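Local coordinates for uncharacterized protein (Pyrococcus horikoshii, PDB 1ZJJ) that is probably a magnesium-dependent phosphatase of the haloacid dehalogenase (HAD) superfamily, although its natural substrate is not known, at residues D9-R14 against I227-G232; N41-T46 against I149-D154; V122-D127 against S169-L174; G209-T214 against T231-L236. All coordinates share one frame; numbering follows the deposited sequence.

Interaction 1. Residues D9-R14 against I227-G232. With MG (magnesium ion), chain D.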
loop_
_atom_site.group_PDB
_atom_site.type_symbol
_atom_site.label_atom_id
_atom_site.label_comp_id
_atom_site.label_asym_id
_atom_site.label_seq_id
_atom_site.Cartn_x
_atom_site.Cartn_y
_atom_site.Cartn_z
ATOM N N ASP B 9 -23.141 -0.639 7.675
ATOM C CA ASP B 9 -22.467 -0.886 8.951
ATOM C C ASP B 9 -22.312 0.396 9.776
ATOM O O ASP B 9 -21.778 1.387 9.296
ATOM C CB ASP B 9 -21.091 -1.516 8.720
ATOM C CG ASP B 9 -20.529 -2.147 9.979
ATOM O OD1 ASP B 9 -19.307 -2.408 10.031
ATOM O OD2 ASP B 9 -21.320 -2.394 10.917
ATOM N N GLY B 10 -22.782 0.370 11.019
ATOM C CA GLY B 10 -22.687 1.548 11.863
ATOM C C GLY B 10 -23.901 2.449 11.707
ATOM O O GLY B 10 -24.029 3.456 12.398
ATOM N N VAL B 11 -24.798 2.073 10.798
ATOM C CA VAL B 11 -26.007 2.843 10.531
ATOM C C VAL B 11 -27.276 1.992 10.688
ATOM O O VAL B 11 -28.168 2.327 11.468
ATOM C CB VAL B 11 -25.962 3.441 9.099
ATOM C CG1 VAL B 11 -27.208 4.290 8.830
ATOM C CG2 VAL B 11 -24.700 4.294 8.940
ATOM N N LEU B 12 -27.346 0.885 9.956
ATOM C CA LEU B 12 -28.514 0.008 10.017
ATOM C C LEU B 12 -28.302 -1.105 11.033
ATOM O O LEU B 12 -29.244 -1.787 11.445
ATOM C CB LEU B 12 -28.791 -0.591 8.636
ATOM C CG LEU B 12 -29.066 0.424 7.520
ATOM C CD1 LEU B 12 -29.295 -0.309 6.198
ATOM C CD2 LEU B 12 -30.282 1.263 7.881
ATOM N N TYR B 13 -27.048 -1.287 11.418
ATOM C CA TYR B 13 -26.662 -2.294 12.388
ATOM C C TYR B 13 -25.210 -2.018 12.728
ATOM O O TYR B 13 -24.561 -1.204 12.078
ATOM C CB TYR B 13 -26.816 -3.698 11.793
ATOM C CG TYR B 13 -26.024 -3.921 10.521
ATOM C CD1 TYR B 13 -24.655 -4.191 10.562
ATOM C CD2 TYR B 13 -26.645 -3.851 9.272
ATOM C CE1 TYR B 13 -23.923 -4.388 9.391
ATOM C CE2 TYR B 13 -25.927 -4.043 8.096
ATOM C CZ TYR B 13 -24.569 -4.313 8.159
ATOM O OH TYR B 13 -23.880 -4.516 6.982
ATOM N N ARG B 14 -24.705 -2.676 13.758
ATOM C CA ARG B 14 -23.321 -2.486 14.135
ATOM C C ARG B 14 -22.706 -3.859 14.354
ATOM O O ARG B 14 -22.890 -4.479 15.397
ATOM C CB ARG B 14 -23.236 -1.594 15.382
ATOM C CG ARG B 14 -24.302 -1.818 16.444
ATOM C CD ARG B 14 -24.438 -0.540 17.262
ATOM N NE ARG B 14 -23.140 0.097 17.491
ATOM C CZ ARG B 14 -22.320 -0.230 18.483
ATOM N NH1 ARG B 14 -22.677 -1.183 19.330
ATOM N NH2 ARG B 14 -21.157 0.397 18.640
ATOM N N ILE B 227 -26.525 13.673 6.556
ATOM C CA ILE B 227 -27.010 13.267 7.868
ATOM C C ILE B 227 -26.089 12.240 8.501
ATOM O O ILE B 227 -25.859 11.169 7.943
ATOM C CB ILE B 227 -28.416 12.644 7.778
ATOM C CG1 ILE B 227 -29.361 13.581 7.020
ATOM C CG2 ILE B 227 -28.939 12.355 9.186
ATOM C CD1 ILE B 227 -30.721 12.969 6.720
ATOM N N MET B 228 -25.557 12.564 9.669
ATOM C CA MET B 228 -24.677 11.635 10.352
ATOM C C MET B 228 -25.355 11.079 11.595
ATOM O O MET B 228 -26.044 11.802 12.322
ATOM C CB MET B 228 -23.365 12.322 10.749
ATOM C CG MET B 228 -22.325 11.359 11.302
ATOM S SD MET B 228 -20.751 12.137 11.746
ATOM C CE MET B 228 -20.844 12.119 13.525
ATOM N N VAL B 229 -25.184 9.781 11.820
ATOM C CA VAL B 229 -25.743 9.145 13.007
ATOM C C VAL B 229 -24.564 8.829 13.918
ATOM O O VAL B 229 -23.426 8.722 13.454
ATOM C CB VAL B 229 -26.517 7.851 12.669
ATOM C CG1 VAL B 229 -27.798 8.199 11.924
ATOM C CG2 VAL B 229 -25.644 6.909 11.849
ATOM N N LEU B 230 -24.826 8.686 15.209
ATOM C CA LEU B 230 -23.757 8.427 16.169
ATOM C C LEU B 230 -23.578 6.955 16.559
ATOM O O LEU B 230 -22.803 6.636 17.463
ATOM C CB LEU B 230 -24.000 9.281 17.415
ATOM C CG LEU B 230 -24.183 10.764 17.083
ATOM C CD1 LEU B 230 -24.554 11.546 18.330
ATOM C CD2 LEU B 230 -22.908 11.308 16.473
ATOM N N THR B 231 -24.287 6.064 15.872
ATOM C CA THR B 231 -24.216 4.631 16.149
ATOM C C THR B 231 -23.008 3.957 15.511
ATOM O O THR B 231 -22.829 2.742 15.641
ATOM C CB THR B 231 -25.473 3.888 15.632
ATOM O OG1 THR B 231 -25.709 4.233 14.258
ATOM C CG2 THR B 231 -26.694 4.237 16.473
ATOM N N GLY B 232 -22.179 4.738 14.827
ATOM C CA GLY B 232 -21.030 4.162 14.153
ATOM C C GLY B 232 -19.641 4.623 14.547
ATOM O O GLY B 232 -19.327 4.760 15.728
HETATM MG MG MG D . -20.524 2.726 7.913
HETATM O O HOH W 1 -28.492 4.241 13.383
HETATM O O HOH W 2 -19.517 4.085 6.589
HETATM O O HOH W 3 -19.923 1.167 6.729
HETATM O O HOH W 4 -18.824 2.489 9.221
#

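Interaction 2. Residues N41-T46 against I149-D154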
loop_
_atom_site.group_PDB
_atom_site.type_symbol
_atom_site.label_atom_id
_atom_site.label_comp_id
_atom_site.label_asym_id
_atom_site.label_seq_id
_atom_site.Cartn_x
_atom_site.Cartn_y
_atom_site.Cartn_z
ATOM N N ASN B 41 -19.658 0.615 0.602
ATOM C CA ASN B 41 -18.381 0.636 -0.093
ATOM C C ASN B 41 -17.749 -0.753 -0.121
ATOM O O ASN B 41 -16.777 -1.008 -0.820
ATOM C CB ASN B 41 -17.458 1.614 0.636
ATOM C CG ASN B 41 -17.458 2.936 -0.086
ATOM O OD1 ASN B 41 -18.175 3.144 -1.061
ATOM N ND2 ASN B 41 -16.622 3.859 0.421
ATOM N N ASN B 42 -18.296 -1.661 0.679
ATOM C CA ASN B 42 -17.741 -3.007 0.771
ATOM C C ASN B 42 -18.046 -3.786 -0.507
ATOM O O ASN B 42 -19.183 -3.802 -0.970
ATOM C CB ASN B 42 -18.323 -3.731 1.990
ATOM C CG ASN B 42 -17.459 -4.893 2.446
ATOM O OD1 ASN B 42 -17.155 -5.798 1.671
ATOM N ND2 ASN B 42 -17.059 -4.869 3.715
ATOM N N SER B 43 -17.034 -4.429 -1.079
ATOM C CA SER B 43 -17.238 -5.176 -2.319
ATOM C C SER B 43 -17.058 -6.688 -2.194
ATOM O O SER B 43 -17.091 -7.402 -3.203
ATOM C CB SER B 43 -16.290 -4.656 -3.401
ATOM O OG SER B 43 -14.944 -4.963 -3.084
ATOM N N THR B 44 -16.879 -7.174 -0.970
ATOM C CA THR B 44 -16.685 -8.615 -0.757
ATOM C C THR B 44 -17.985 -9.439 -0.882
ATOM O O THR B 44 -17.968 -10.648 -1.084
ATOM C CB THR B 44 -16.057 -8.841 0.624
ATOM O OG1 THR B 44 -16.971 -8.406 1.631
ATOM C CG2 THR B 44 -14.754 -8.050 0.760
ATOM N N LYS B 45 -19.136 -8.760 -0.710
ATOM C CA LYS B 45 -20.406 -9.492 -0.720
ATOM C C LYS B 45 -21.371 -8.969 -1.787
ATOM O O LYS B 45 -21.316 -7.819 -2.202
ATOM C CB LYS B 45 -21.054 -9.341 0.661
ATOM C CG LYS B 45 -20.319 -10.129 1.750
ATOM C CD LYS B 45 -21.068 -10.105 3.087
ATOM C CE LYS B 45 -20.352 -10.913 4.178
ATOM N NZ LYS B 45 -19.215 -10.150 4.690
ATOM N N THR B 46 -22.257 -9.872 -2.269
ATOM C CA THR B 46 -23.277 -9.418 -3.213
ATOM C C THR B 46 -24.464 -8.781 -2.501
ATOM O O THR B 46 -24.668 -8.932 -1.302
ATOM C CB THR B 46 -23.807 -10.605 -4.027
ATOM O OG1 THR B 46 -24.339 -11.589 -3.140
ATOM C CG2 THR B 46 -22.704 -11.223 -4.890
ATOM N N ILE B 149 -8.661 0.231 -11.572
ATOM C CA ILE B 149 -9.942 0.546 -10.929
ATOM C C ILE B 149 -10.015 0.047 -9.485
ATOM O O ILE B 149 -9.767 -1.131 -9.212
ATOM C CB ILE B 149 -11.116 -0.101 -11.699
ATOM C CG1 ILE B 149 -11.090 0.347 -13.158
ATOM C CG2 ILE B 149 -12.450 0.273 -11.045
ATOM C CD1 ILE B 149 -11.855 -0.581 -14.090
ATOM N N GLY B 150 -10.365 0.942 -8.567
ATOM C CA GLY B 150 -10.483 0.569 -7.168
ATOM C C GLY B 150 -11.941 0.638 -6.749
ATOM O O GLY B 150 -12.612 1.617 -7.047
ATOM N N THR B 151 -12.444 -0.386 -6.064
ATOM C CA THR B 151 -13.847 -0.366 -5.663
ATOM C C THR B 151 -14.188 0.738 -4.669
ATOM O O THR B 151 -15.235 1.366 -4.783
ATOM C CB THR B 151 -14.307 -1.724 -5.065
ATOM O OG1 THR B 151 -13.538 -2.030 -3.897
ATOM C CG2 THR B 151 -14.150 -2.838 -6.093
ATOM N N ASN B 152 -13.310 0.977 -3.704
ATOM C CA ASN B 152 -13.558 2.002 -2.697
ATOM C C ASN B 152 -12.256 2.456 -2.053
ATOM O O ASN B 152 -11.269 1.725 -2.046
ATOM C CB ASN B 152 -14.528 1.477 -1.638
ATOM C CG ASN B 152 -14.058 0.195 -1.009
ATOM O OD1 ASN B 152 -13.958 -0.832 -1.675
ATOM N ND2 ASN B 152 -13.762 0.244 0.282
ATOM N N PRO B 153 -12.242 3.677 -1.495
ATOM C CA PRO B 153 -11.078 4.285 -0.846
ATOM C C PRO B 153 -10.800 3.958 0.619
ATOM O O PRO B 153 -9.712 4.238 1.102
ATOM C CB PRO B 153 -11.338 5.770 -1.043
ATOM C CG PRO B 153 -12.821 5.838 -0.813
ATOM C CD PRO B 153 -13.338 4.658 -1.615
ATOM N N ASP B 154 -11.767 3.369 1.318
ATOM C CA ASP B 154 -11.600 3.070 2.738
ATOM C C ASP B 154 -10.237 2.517 3.137
ATOM O O ASP B 154 -9.840 1.426 2.730
ATOM C CB ASP B 154 -12.689 2.109 3.201
ATOM C CG ASP B 154 -14.085 2.624 2.902
ATOM O OD1 ASP B 154 -14.802 3.013 3.850
ATOM O OD2 ASP B 154 -14.460 2.641 1.716
HETATM O O HOH W 5 -13.797 -3.417 -0.755
#

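Interaction 3. Residues V122-D127 against S169-L174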
loop_
_atom_site.group_PDB
_atom_site.type_symbol
_atom_site.label_atom_id
_atom_site.label_comp_id
_atom_site.label_asym_id
_atom_site.label_seq_id
_atom_site.Cartn_x
_atom_site.Cartn_y
_atom_site.Cartn_z
ATOM N N VAL B 122 -7.889 -3.819 -14.573
ATOM C CA VAL B 122 -7.528 -4.392 -13.283
ATOM C C VAL B 122 -8.481 -3.790 -12.253
ATOM O O VAL B 122 -8.551 -2.571 -12.102
ATOM C CB VAL B 122 -6.079 -4.063 -12.888
ATOM C CG1 VAL B 122 -5.792 -4.613 -11.497
ATOM C CG2 VAL B 122 -5.113 -4.664 -13.901
ATOM N N VAL B 123 -9.237 -4.646 -11.572
ATOM C CA VAL B 123 -10.206 -4.201 -10.574
ATOM C C VAL B 123 -9.740 -4.650 -9.188
ATOM O O VAL B 123 -9.518 -5.841 -8.945
ATOM C CB VAL B 123 -11.610 -4.770 -10.881
ATOM C CG1 VAL B 123 -12.600 -4.334 -9.812
ATOM C CG2 VAL B 123 -12.084 -4.277 -12.246
ATOM N N VAL B 124 -9.598 -3.688 -8.282
ATOM C CA VAL B 124 -9.105 -3.964 -6.941
ATOM C C VAL B 124 -10.093 -3.596 -5.850
ATOM O O VAL B 124 -10.505 -2.445 -5.742
ATOM C CB VAL B 124 -7.797 -3.182 -6.682
ATOM C CG1 VAL B 124 -7.174 -3.596 -5.350
ATOM C CG2 VAL B 124 -6.826 -3.400 -7.833
ATOM N N GLY B 125 -10.465 -4.588 -5.049
ATOM C CA GLY B 125 -11.366 -4.369 -3.935
ATOM C C GLY B 125 -10.704 -5.000 -2.725
ATOM O O GLY B 125 -9.534 -5.394 -2.792
ATOM N N LEU B 126 -11.429 -5.102 -1.618
ATOM C CA LEU B 126 -10.870 -5.714 -0.421
ATOM C C LEU B 126 -10.625 -7.206 -0.675
ATOM O O LEU B 126 -11.540 -7.936 -1.028
ATOM C CB LEU B 126 -11.827 -5.550 0.765
ATOM C CG LEU B 126 -11.420 -6.327 2.022
ATOM C CD1 LEU B 126 -10.125 -5.753 2.581
ATOM C CD2 LEU B 126 -12.534 -6.255 3.065
ATOM N N ASP B 127 -9.385 -7.647 -0.498
ATOM C CA ASP B 127 -9.037 -9.051 -0.701
ATOM C C ASP B 127 -8.409 -9.610 0.570
ATOM O O ASP B 127 -7.230 -9.393 0.839
ATOM C CB ASP B 127 -8.058 -9.197 -1.866
ATOM C CG ASP B 127 -7.722 -10.649 -2.164
ATOM O OD1 ASP B 127 -8.205 -11.537 -1.430
ATOM O OD2 ASP B 127 -6.974 -10.899 -3.128
ATOM N N SER B 169 -6.100 0.511 1.337
ATOM C CA SER B 169 -4.767 0.087 1.745
ATOM C C SER B 169 -4.116 -0.675 0.599
ATOM O O SER B 169 -2.946 -0.467 0.280
ATOM C CB SER B 169 -4.874 -0.831 2.976
ATOM O OG SER B 169 -3.658 -1.506 3.234
ATOM N N ILE B 170 -4.891 -1.564 -0.011
ATOM C CA ILE B 170 -4.398 -2.372 -1.120
ATOM C C ILE B 170 -4.210 -1.500 -2.354
ATOM O O ILE B 170 -3.197 -1.592 -3.054
ATOM C CB ILE B 170 -5.381 -3.521 -1.425
ATOM C CG1 ILE B 170 -5.576 -4.355 -0.160
ATOM C CG2 ILE B 170 -4.850 -4.389 -2.568
ATOM C CD1 ILE B 170 -6.591 -5.476 -0.280
ATOM N N ILE B 171 -5.189 -0.635 -2.607
ATOM C CA ILE B 171 -5.137 0.267 -3.748
ATOM C C ILE B 171 -3.919 1.175 -3.638
ATOM O O ILE B 171 -3.265 1.469 -4.638
ATOM C CB ILE B 171 -6.427 1.128 -3.837
ATOM C CG1 ILE B 171 -7.605 0.243 -4.253
ATOM C CG2 ILE B 171 -6.240 2.274 -4.825
ATOM C CD1 ILE B 171 -8.960 0.873 -4.024
ATOM N N ALA B 172 -3.601 1.604 -2.421
ATOM C CA ALA B 172 -2.458 2.483 -2.206
ATOM C C ALA B 172 -1.161 1.809 -2.630
ATOM O O ALA B 172 -0.314 2.433 -3.270
ATOM C CB ALA B 172 -2.380 2.898 -0.738
ATOM N N ALA B 173 -1.003 0.539 -2.270
ATOM C CA ALA B 173 0.195 -0.210 -2.636
ATOM C C ALA B 173 0.358 -0.253 -4.156
ATOM O O ALA B 173 1.453 -0.052 -4.675
ATOM C CB ALA B 173 0.121 -1.625 -2.083
ATOM N N LEU B 174 -0.737 -0.504 -4.870
ATOM C CA LEU B 174 -0.689 -0.575 -6.327
ATOM C C LEU B 174 -0.438 0.790 -6.958
ATOM O O LEU B 174 0.189 0.885 -8.014
ATOM C CB LEU B 174 -1.978 -1.194 -6.862
ATOM C CG LEU B 174 -2.079 -2.694 -6.592
ATOM C CD1 LEU B 174 -3.430 -3.204 -7.050
ATOM C CD2 LEU B 174 -0.938 -3.426 -7.313
#

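Interaction 4. Residues G209-T214 against T231-L236. With MG (magnesium ion), chain D.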
loop_
_atom_site.group_PDB
_atom_site.type_symbol
_atom_site.label_atom_id
_atom_site.label_comp_id
_atom_site.label_asym_id
_atom_site.label_seq_id
_atom_site.Cartn_x
_atom_site.Cartn_y
_atom_site.Cartn_z
ATOM N N GLY B 209 -25.077 8.403 7.049
ATOM C CA GLY B 209 -23.910 7.572 7.313
ATOM C C GLY B 209 -23.258 7.815 8.658
ATOM O O GLY B 209 -23.683 8.690 9.416
ATOM N N ASP B 210 -22.221 7.035 8.961
ATOM C CA ASP B 210 -21.506 7.175 10.227
ATOM C C ASP B 210 -20.043 7.550 10.023
ATOM O O ASP B 210 -19.323 7.760 10.997
ATOM C CB ASP B 210 -21.574 5.879 11.035
ATOM C CG ASP B 210 -20.805 4.760 10.381
ATOM O OD1 ASP B 210 -21.109 4.483 9.208
ATOM O OD2 ASP B 210 -19.906 4.174 11.024
ATOM N N ARG B 211 -19.600 7.617 8.769
ATOM C CA ARG B 211 -18.214 7.986 8.471
ATOM C C ARG B 211 -18.135 9.342 7.773
ATOM O O ARG B 211 -18.788 9.576 6.760
ATOM C CB ARG B 211 -17.533 6.929 7.593
ATOM C CG ARG B 211 -17.161 5.637 8.323
ATOM C CD ARG B 211 -16.519 4.614 7.370
ATOM N NE ARG B 211 -16.399 3.301 7.998
ATOM C CZ ARG B 211 -15.319 2.867 8.645
ATOM N NH1 ARG B 211 -14.243 3.635 8.749
ATOM N NH2 ARG B 211 -15.321 1.665 9.207
ATOM N N LEU B 212 -17.315 10.229 8.320
ATOM C CA LEU B 212 -17.149 11.561 7.760
ATOM C C LEU B 212 -16.399 11.557 6.434
ATOM O O LEU B 212 -16.807 12.218 5.479
ATOM C CB LEU B 212 -16.426 12.454 8.774
ATOM C CG LEU B 212 -17.294 12.922 9.948
ATOM C CD1 LEU B 212 -16.432 13.230 11.166
ATOM C CD2 LEU B 212 -18.098 14.155 9.512
ATOM N N ASP B 213 -15.306 10.803 6.382
ATOM C CA ASP B 213 -14.468 10.711 5.190
ATOM C C ASP B 213 -15.109 10.073 3.959
ATOM O O ASP B 213 -14.659 10.317 2.843
ATOM C CB ASP B 213 -13.184 9.962 5.533
ATOM C CG ASP B 213 -13.454 8.559 6.023
ATOM O OD1 ASP B 213 -13.611 7.656 5.179
ATOM O OD2 ASP B 213 -13.529 8.366 7.253
ATOM N N THR B 214 -16.139 9.249 4.138
ATOM C CA THR B 214 -16.794 8.644 2.981
ATOM C C THR B 214 -18.248 9.094 2.854
ATOM O O THR B 214 -18.614 9.779 1.899
ATOM C CB THR B 214 -16.761 7.096 3.034
ATOM O OG1 THR B 214 -17.299 6.643 4.280
ATOM C CG2 THR B 214 -15.345 6.587 2.870
ATOM N N THR B 231 -24.287 6.064 15.872
ATOM C CA THR B 231 -24.216 4.631 16.149
ATOM C C THR B 231 -23.008 3.957 15.511
ATOM O O THR B 231 -22.829 2.742 15.641
ATOM C CB THR B 231 -25.473 3.888 15.632
ATOM O OG1 THR B 231 -25.709 4.233 14.258
ATOM C CG2 THR B 231 -26.694 4.237 16.473
ATOM N N GLY B 232 -22.179 4.738 14.827
ATOM C CA GLY B 232 -21.030 4.162 14.153
ATOM C C GLY B 232 -19.641 4.623 14.547
ATOM O O GLY B 232 -19.327 4.760 15.728
ATOM N N VAL B 233 -18.815 4.869 13.532
ATOM C CA VAL B 233 -17.423 5.270 13.710
ATOM C C VAL B 233 -17.166 6.704 14.177
ATOM O O VAL B 233 -16.278 6.938 14.992
ATOM C CB VAL B 233 -16.620 5.032 12.397
ATOM C CG1 VAL B 233 -15.175 5.476 12.573
ATOM C CG2 VAL B 233 -16.667 3.565 12.021
ATOM N N SER B 234 -17.944 7.653 13.673
ATOM C CA SER B 234 -17.754 9.057 14.021
ATOM C C SER B 234 -18.495 9.573 15.252
ATOM O O SER B 234 -19.513 9.022 15.667
ATOM C CB SER B 234 -18.128 9.924 12.821
ATOM O OG SER B 234 -17.402 9.536 11.672
ATOM N N SER B 235 -17.965 10.652 15.819
ATOM C CA SER B 235 -18.544 11.299 16.994
ATOM C C SER B 235 -18.656 12.796 16.724
ATOM O O SER B 235 -18.056 13.303 15.781
ATOM C CB SER B 235 -17.655 11.069 18.215
ATOM O OG SER B 235 -16.362 11.605 17.995
ATOM N N LEU B 236 -19.410 13.507 17.555
ATOM C CA LEU B 236 -19.581 14.952 17.366
ATOM C C LEU B 236 -18.222 15.643 17.234
ATOM O O LEU B 236 -18.046 16.583 16.431
ATOM C CB LEU B 236 -20.331 15.552 18.548
ATOM C CG LEU B 236 -21.828 15.898 18.462
ATOM C CD1 LEU B 236 -22.055 16.990 17.418
ATOM C CD2 LEU B 236 -22.660 14.662 18.139
HETATM MG MG MG D . -20.524 2.726 7.913
HETATM O O HOH W 4 -18.824 2.489 9.221
HETATM O O HOH W 2 -19.517 4.085 6.589
HETATM O O HOH W 3 -19.923 1.167 6.729
#

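Interaction 1. Residues D9-R14 against I227-G232
Thr231 and Gly10 carry most of this contact. The hydroxyl of Thr231 donates to the carbonyl of Gly10, with OG1 and O only 2.6 Å apart. The hydroxyl approaches from above the carbonyl plane, about 40° out of it. The first torsion of Thr231 (chi1 51°) places OG1 between its own backbone N and carbonyl carbon, facing Gly10. OG1 also accepts a hydrogen bond from water 1 at 2.9 Å. The same water donates to Val11 O at 2.7 Å, so it joins the two segments a second time. The backbone of Gly10 turns with a positive phi of 89°. Its CA lies 3.9 Å from Gly232 CA, so two residues without side chains meet where the chains come close. Thr231 uses its backbone as well. Arg14 NE donates to Thr231 O at 3.2 Å; the oxygen sits almost level with the guanidinium, and the N-H points nearly straight at it. Next to these bonds, Val229 CG2 touches Val11 CG2 at 4.0 Å. These two valines cross at about a right angle. Both also rest on Val208 of strand 204-209, which extends the contact into the core. Within 9-14, Gly10 N donates to Tyr13 O at 2.6 Å, which closes the turn. Asp9 O binds the magnesium ion at 2.3 Å, together with Asp7, Asp210 and three waters. The arrangement is typical of the HAD active site, where the loop after the first core strand, with its DxDx(T/V) pattern, meets loops from neighbouring strand ends around the metal.

Interaction 2. Residues N41-T46 against I149-D154
Two acceptor oxygens, Asn41 O and Asn152 OD1, face each other at 3.0 Å with no hydrogen bond between them. Each is satisfied by other donors. Asn41 O takes a bond from Ser69 OG. Asn152 OD1 accepts from Thr151 OG1 at 2.6 Å, in the plane of the amide carbonyl, and from water 5 at 2.7 Å. These donors should offset the repulsion between the two oxygens. Water 5 is also hydrogen-bonded to Ser43 OG, so it links the two loops beside the close pair. The first torsion of Asn152 (chi1 55°) turns its amide toward Asn41 O. Asn152 CB packs against Asn41 CG at 3.6 Å. The contact lies between the HAD core domain and the inserted cap domain. Segment 41-46 follows strand 36-40 of the six-stranded core sheet, and segment 149-154 leaves strand 147-150 of the smaller inserted sheet, as in HAD phosphatases with a C2-type cap. The direct bond across this boundary runs from Asn41 ND2 to Asp154 OD2, 2.8 Å long and bent to 141° at the hydrogen. It uses the syn lone pair of OD2, and the amide and carboxylate planes stand nearly perpendicular. Asn152 ND2 donates to the same oxygen at 2.9 Å, from above the carboxylate plane. Two amides therefore grip one carboxylate oxygen, which should restrain its rotation. Asn41 OD1 accepts from Lys187 N, so the Asn41 amide is held at both ends. Further along, Asn42 OD1 accepts from Thr44 N in an Asx turn, and Thr44 OG1 donates to the same oxygen. Thr46 then caps helix 47-56.

Interaction 3. Residues V122-D127 against S169-L174
Leu174 N bonds to Ile170 O at 3.2 Å, one helical turn back, and the four-residue spacing puts both side chains on the face of the helix that meets Val124. The contact belongs to the inserted cap domain, where helix 167-178 packs on a four-stranded parallel sheet. Strand 122-124 and helix segment 169-174 run roughly antiparallel, with axes 9.9 Å apart and 141° between their directions. No hydrogen bond crosses the interface. Val124 carries most of the contact on the strand side. Its CG1, anti to the backbone N (chi1 -173°), touches Ile170 CG2 at 3.7 Å. CG1 also meets Ile171 CG1 at 4.0 Å, where the two side chains slide past each other. Phe148 of the adjacent strand lines the same layer, touching Val124, Ile171 and Leu174. Asp127 turns its carboxylate to Lys134 in a salt bridge. The other side of the helix faces the second subunit: Ser169 OG is hydrogen-bonded to Ala173 O of that subunit, and Ala173 packs on its counterpart there. In the loop past the strand, Ile170 CD1 reaches Asp127 N at 3.5 Å. Leu174 CD1 meets Val124 CG2 tip to tip at 3.5 Å, tighter than usual for two methyl groups.

Interaction 4. Residues G209-T214 against T231-L236
Asp210 and Gly232 bring the two backbones together, with their CA atoms 5.0 Å apart. Neither segment pairs as a strand here. Instead, Ser234 N donates to Asp210 O at 3.0 Å, almost in line with the carbonyl bond. That oxygen takes a second bond from Ser234 OG at 2.7 Å, so one serine grips it twice. Val233 N donates to Asp210 OD2 at 2.8 Å, and the bond is fairly straight at 166°. It uses the anti lone pair of OD2. Gly232 CA lies 3.3 Å from the same oxygen, a close approach of backbone to carboxylate. This is the metal site of a HAD fold, at the C-terminal end of strand 204-209. Asp210 OD1 binds the magnesium ion at 2.3 Å, so the two carboxylate oxygens divide their work between metal and loop. Val233 N is thus a second-shell donor that, with the metal, probably fixes how the Asp210 carboxylate is turned. Water 4, a metal ligand, donates to OD2 and takes a weak bond from Arg211 NE. Arg211 is extended from CG to NE, and Val233 CG2 sits over the centre of one guanidinium face. Beyond it, Leu212 N makes a weak 3.4 Å bond to Ser234 OG as helix 212-221 begins.

From the N terminus, segment 9-14 follows the first core strand and is met only much later in the chain by 227-232, so interaction 1 closes the longest loop. Interactions 2 and 3 both lie within that loop. Segment 41-46 meets 149-154, and 122-127 meets 169-174, so these two contacts cross along the chain. They touch through neighbouring cap strands 121-124 and 147-150. Interaction 2 joins core to cap, while interaction 3 holds a cap helix on its sheet. Interaction 4 opens later, at 209-214, and ends on the stretch used by interaction 1. The two share Thr231, Gly232 and the magnesium site. Thr214 of interaction 4 packs against Asn41 and Asp154 of interaction 2.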